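Homocysteine S-methyltransferase (Escherichia coli, PDB 5DMM) catalyses zinc-dependent methyl transfer from S-methylmethionine, or less efficiently S-adenosylmethionine, to homocysteine, yielding methionine. Local coordinates at residues 114-126 / 157-171. Residues are numbered along the deposited sequence; the frame is centred on the assembly and turned at random.
Sequences GTLLVAGSVGPYG and LLDAGADLLACETLP. With HCS (2-amino-4-mercapto-butyric acid), chain F.
Ser121 OG donates a hydrogen bond to Glu168 OE2 over 2.6 Å, arriving on the anti side of that oxygen and 30° out of the carboxylate plane. Glu168 CG sits between backbone N and carbonyl carbon (chi1 61°), and the extended chain beyond it brings the carboxylate beside the homocysteine, where OE2 lies 2.6 Å from HCS OXT. Tyr253 hydrogen-bonds the other oxygen, OE1, so the group is gripped on both arms. An alanine in place of Glu168 would probably leave the Ser121 and Tyr253 hydroxyls without their shared partner and open a gap beside the ligand's carboxyl group.

At the other end of the pairing, Asp163 OD2 accepts Val118 N through its anti lone pair at 2.8 Å; an acid suits this spot, since the same oxygen also takes a salt bridge from Arg103. Between these ends, strands 117-122 and 164-168 run parallel, joined by backbone hydrogen bonds such as Gly120 N to Leu164 O and Val122 N to Ala166 O, each 2.8 Å.

Ala119 and Ala166 are small neighbours on the Ser121 face, while Val122 CG2 meets Leu157 CD1 at 3.7 Å on the other. Gly120 suits its place because a CB would strike Leu157 CD1. Beyond the strands, Pro124 CB rests on Pro171 CD (3.7 Å).

These adjacent TIM-barrel strands thus present Ser121, Glu168 and Thr169 from their C-terminal ends, the serine probably helping to position the acid against the substrate's carboxyl group.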
# COMPACT_ATOMS: atom_id res chain seq x y z
N GLY A 114 -18.50 7.00 -8.19
CA GLY A 114 -18.35 5.56 -8.35
C GLY A 114 -17.85 4.93 -7.07
O GLY A 114 -17.76 5.58 -6.04
N THR A 115 -17.52 3.64 -7.13
CA THR A 115 -17.03 2.95 -5.94
C THR A 115 -15.66 3.47 -5.53
O THR A 115 -14.78 3.62 -6.36
CB THR A 115 -16.95 1.44 -6.18
OG1 THR A 115 -18.25 0.95 -6.55
CG2 THR A 115 -16.49 0.72 -4.91
N LEU A 116 -15.51 3.77 -4.24
CA LEU A 116 -14.23 4.20 -3.69
C LEU A 116 -13.79 3.22 -2.59
O LEU A 116 -14.62 2.76 -1.79
CB LEU A 116 -14.31 5.63 -3.13
CG LEU A 116 -14.74 6.76 -4.07
CD1 LEU A 116 -14.71 8.09 -3.34
CD2 LEU A 116 -13.86 6.81 -5.31
N LEU A 117 -12.50 2.91 -2.56
CA LEU A 117 -11.98 1.93 -1.62
C LEU A 117 -11.04 2.55 -0.59
O LEU A 117 -10.50 3.65 -0.78
CB LEU A 117 -11.25 0.82 -2.38
CG LEU A 117 -12.10 0.03 -3.39
CD1 LEU A 117 -11.23 -0.94 -4.16
CD2 LEU A 117 -13.24 -0.68 -2.67
N VAL A 118 -10.87 1.83 0.53
CA VAL A 118 -9.84 2.15 1.51
C VAL A 118 -8.96 0.91 1.71
O VAL A 118 -9.45 -0.17 2.06
CB VAL A 118 -10.45 2.58 2.87
CG1 VAL A 118 -9.35 2.80 3.91
CG2 VAL A 118 -11.30 3.83 2.71
N ALA A 119 -7.67 1.05 1.46
CA ALA A 119 -6.76 -0.07 1.65
C ALA A 119 -5.91 0.17 2.88
O ALA A 119 -5.30 1.23 3.01
CB ALA A 119 -5.88 -0.26 0.43
N GLY A 120 -5.84 -0.81 3.77
CA GLY A 120 -5.02 -0.68 4.97
C GLY A 120 -3.56 -0.99 4.67
O GLY A 120 -3.23 -2.10 4.23
N SER A 121 -2.68 -0.02 4.91
CA SER A 121 -1.26 -0.22 4.63
C SER A 121 -0.60 -1.18 5.61
O SER A 121 -0.64 -0.98 6.84
CB SER A 121 -0.51 1.09 4.64
OG SER A 121 0.87 0.82 4.56
N VAL A 122 0.03 -2.21 5.06
CA VAL A 122 0.84 -3.16 5.81
C VAL A 122 2.27 -3.11 5.30
O VAL A 122 2.59 -3.63 4.22
CB VAL A 122 0.29 -4.59 5.68
CG1 VAL A 122 1.28 -5.63 6.21
CG2 VAL A 122 -1.05 -4.69 6.41
N GLY A 123 3.14 -2.45 6.06
CA GLY A 123 4.53 -2.32 5.65
C GLY A 123 5.35 -3.50 6.14
O GLY A 123 4.90 -4.26 7.01
N PRO A 124 6.57 -3.64 5.60
CA PRO A 124 7.42 -4.79 5.95
C PRO A 124 8.09 -4.64 7.30
O PRO A 124 8.17 -3.53 7.82
CB PRO A 124 8.48 -4.78 4.84
CG PRO A 124 8.63 -3.32 4.49
CD PRO A 124 7.23 -2.73 4.64
N TYR A 125 8.58 -5.75 7.83
CA TYR A 125 9.36 -5.78 9.06
C TYR A 125 10.58 -4.85 8.94
O TYR A 125 10.99 -4.20 9.90
CB TYR A 125 9.78 -7.22 9.37
CG TYR A 125 10.52 -7.39 10.67
CD1 TYR A 125 9.84 -7.38 11.89
CD2 TYR A 125 11.90 -7.58 10.69
CE1 TYR A 125 10.52 -7.54 13.08
CE2 TYR A 125 12.58 -7.74 11.88
CZ TYR A 125 11.88 -7.72 13.07
OH TYR A 125 12.56 -7.88 14.26
N GLY A 126 11.14 -4.77 7.74
CA GLY A 126 12.27 -3.90 7.48
C GLY A 126 12.04 -2.43 7.79
O GLY A 126 12.98 -1.73 8.18
N LEU A 157 -6.74 -3.21 11.22
CA LEU A 157 -7.15 -2.66 9.92
C LEU A 157 -8.47 -3.28 9.45
O LEU A 157 -9.35 -2.59 8.93
CB LEU A 157 -6.05 -2.88 8.87
CG LEU A 157 -4.74 -2.09 9.03
CD1 LEU A 157 -3.68 -2.60 8.04
CD2 LEU A 157 -4.94 -0.58 8.79
N LEU A 158 -8.61 -4.59 9.63
CA LEU A 158 -9.83 -5.28 9.20
C LEU A 158 -11.00 -4.88 10.10
O LEU A 158 -12.10 -4.59 9.61
CB LEU A 158 -9.62 -6.81 9.21
CG LEU A 158 -8.62 -7.36 8.18
CD1 LEU A 158 -8.36 -8.86 8.36
CD2 LEU A 158 -9.09 -7.08 6.76
N ASP A 159 -10.77 -4.85 11.41
CA ASP A 159 -11.83 -4.50 12.35
C ASP A 159 -12.33 -3.08 12.17
O ASP A 159 -13.49 -2.79 12.45
CB ASP A 159 -11.36 -4.67 13.80
CG ASP A 159 -11.26 -6.12 14.20
OD1 ASP A 159 -11.86 -6.98 13.52
OD2 ASP A 159 -10.57 -6.41 15.21
N ALA A 160 -11.44 -2.19 11.71
CA ALA A 160 -11.80 -0.80 11.47
C ALA A 160 -12.52 -0.64 10.12
O ALA A 160 -13.01 0.44 9.80
CB ALA A 160 -10.57 0.09 11.51
N GLY A 161 -12.57 -1.71 9.33
CA GLY A 161 -13.32 -1.68 8.09
C GLY A 161 -12.59 -1.37 6.79
O GLY A 161 -13.21 -0.90 5.85
N ALA A 162 -11.28 -1.61 6.74
CA ALA A 162 -10.55 -1.57 5.47
C ALA A 162 -11.19 -2.52 4.45
O ALA A 162 -11.59 -3.63 4.82
CB ALA A 162 -9.09 -1.95 5.68
N ASP A 163 -11.30 -2.09 3.20
CA ASP A 163 -11.84 -2.94 2.14
C ASP A 163 -10.84 -4.00 1.75
O ASP A 163 -11.21 -5.13 1.39
CB ASP A 163 -12.23 -2.11 0.91
CG ASP A 163 -13.28 -1.08 1.24
OD1 ASP A 163 -14.36 -1.49 1.73
OD2 ASP A 163 -13.02 0.13 1.04
N LEU A 164 -9.57 -3.64 1.80
CA LEU A 164 -8.52 -4.61 1.56
C LEU A 164 -7.21 -4.16 2.20
O LEU A 164 -7.12 -3.06 2.73
CB LEU A 164 -8.32 -4.86 0.07
CG LEU A 164 -7.72 -3.75 -0.78
CD1 LEU A 164 -7.46 -4.33 -2.17
CD2 LEU A 164 -8.64 -2.55 -0.91
N LEU A 165 -6.22 -5.04 2.15
CA LEU A 165 -4.93 -4.79 2.74
C LEU A 165 -3.93 -4.54 1.64
O LEU A 165 -3.85 -5.30 0.65
CB LEU A 165 -4.47 -5.97 3.59
CG LEU A 165 -5.39 -6.39 4.74
CD1 LEU A 165 -4.85 -7.62 5.46
CD2 LEU A 165 -5.55 -5.24 5.74
N ALA A 166 -3.18 -3.47 1.80
CA ALA A 166 -2.06 -3.16 0.91
C ALA A 166 -0.76 -3.63 1.56
O ALA A 166 -0.13 -2.90 2.34
CB ALA A 166 -2.00 -1.67 0.64
N CYS A 167 -0.38 -4.87 1.28
CA CYS A 167 0.86 -5.41 1.82
C CYS A 167 1.94 -4.97 0.86
O CYS A 167 2.04 -5.49 -0.24
CB CYS A 167 0.79 -6.93 1.94
SG CYS A 167 -0.58 -7.48 3.00
N GLU A 168 2.75 -3.99 1.26
CA GLU A 168 3.54 -3.23 0.29
C GLU A 168 5.00 -3.04 0.67
O GLU A 168 5.38 -3.17 1.84
CB GLU A 168 2.89 -1.87 0.09
CG GLU A 168 2.84 -1.03 1.38
CD GLU A 168 2.16 0.31 1.20
OE1 GLU A 168 1.85 0.67 0.04
OE2 GLU A 168 1.95 1.02 2.21
N THR A 169 5.80 -2.68 -0.33
CA THR A 169 7.23 -2.43 -0.14
C THR A 169 7.94 -3.66 0.46
O THR A 169 8.89 -3.54 1.23
CB THR A 169 7.46 -1.18 0.77
OG1 THR A 169 6.42 -0.22 0.56
CG2 THR A 169 8.81 -0.52 0.49
N LEU A 170 7.47 -4.84 0.07
CA LEU A 170 7.94 -6.10 0.65
C LEU A 170 9.21 -6.61 -0.05
O LEU A 170 9.19 -6.83 -1.25
CB LEU A 170 6.84 -7.16 0.56
CG LEU A 170 5.45 -6.81 1.09
CD1 LEU A 170 4.49 -7.94 0.81
CD2 LEU A 170 5.49 -6.49 2.58
N PRO A 171 10.30 -6.82 0.70
CA PRO A 171 11.59 -7.20 0.13
C PRO A 171 12.01 -8.64 0.39
O PRO A 171 12.99 -9.09 -0.19
CB PRO A 171 12.55 -6.27 0.85
CG PRO A 171 11.96 -6.23 2.26
CD PRO A 171 10.45 -6.36 2.10
N HCS F . 3.74 4.47 3.39
CA HCS F . 3.63 4.33 1.95
CB HCS F . 4.68 3.34 1.46
CG HCS F . 6.09 3.84 1.76
SD HCS F . 7.29 2.82 0.87
C HCS F . 2.26 3.82 1.60
OXT HCS F . 1.46 3.58 2.53
O HCS F . 1.97 3.66 0.40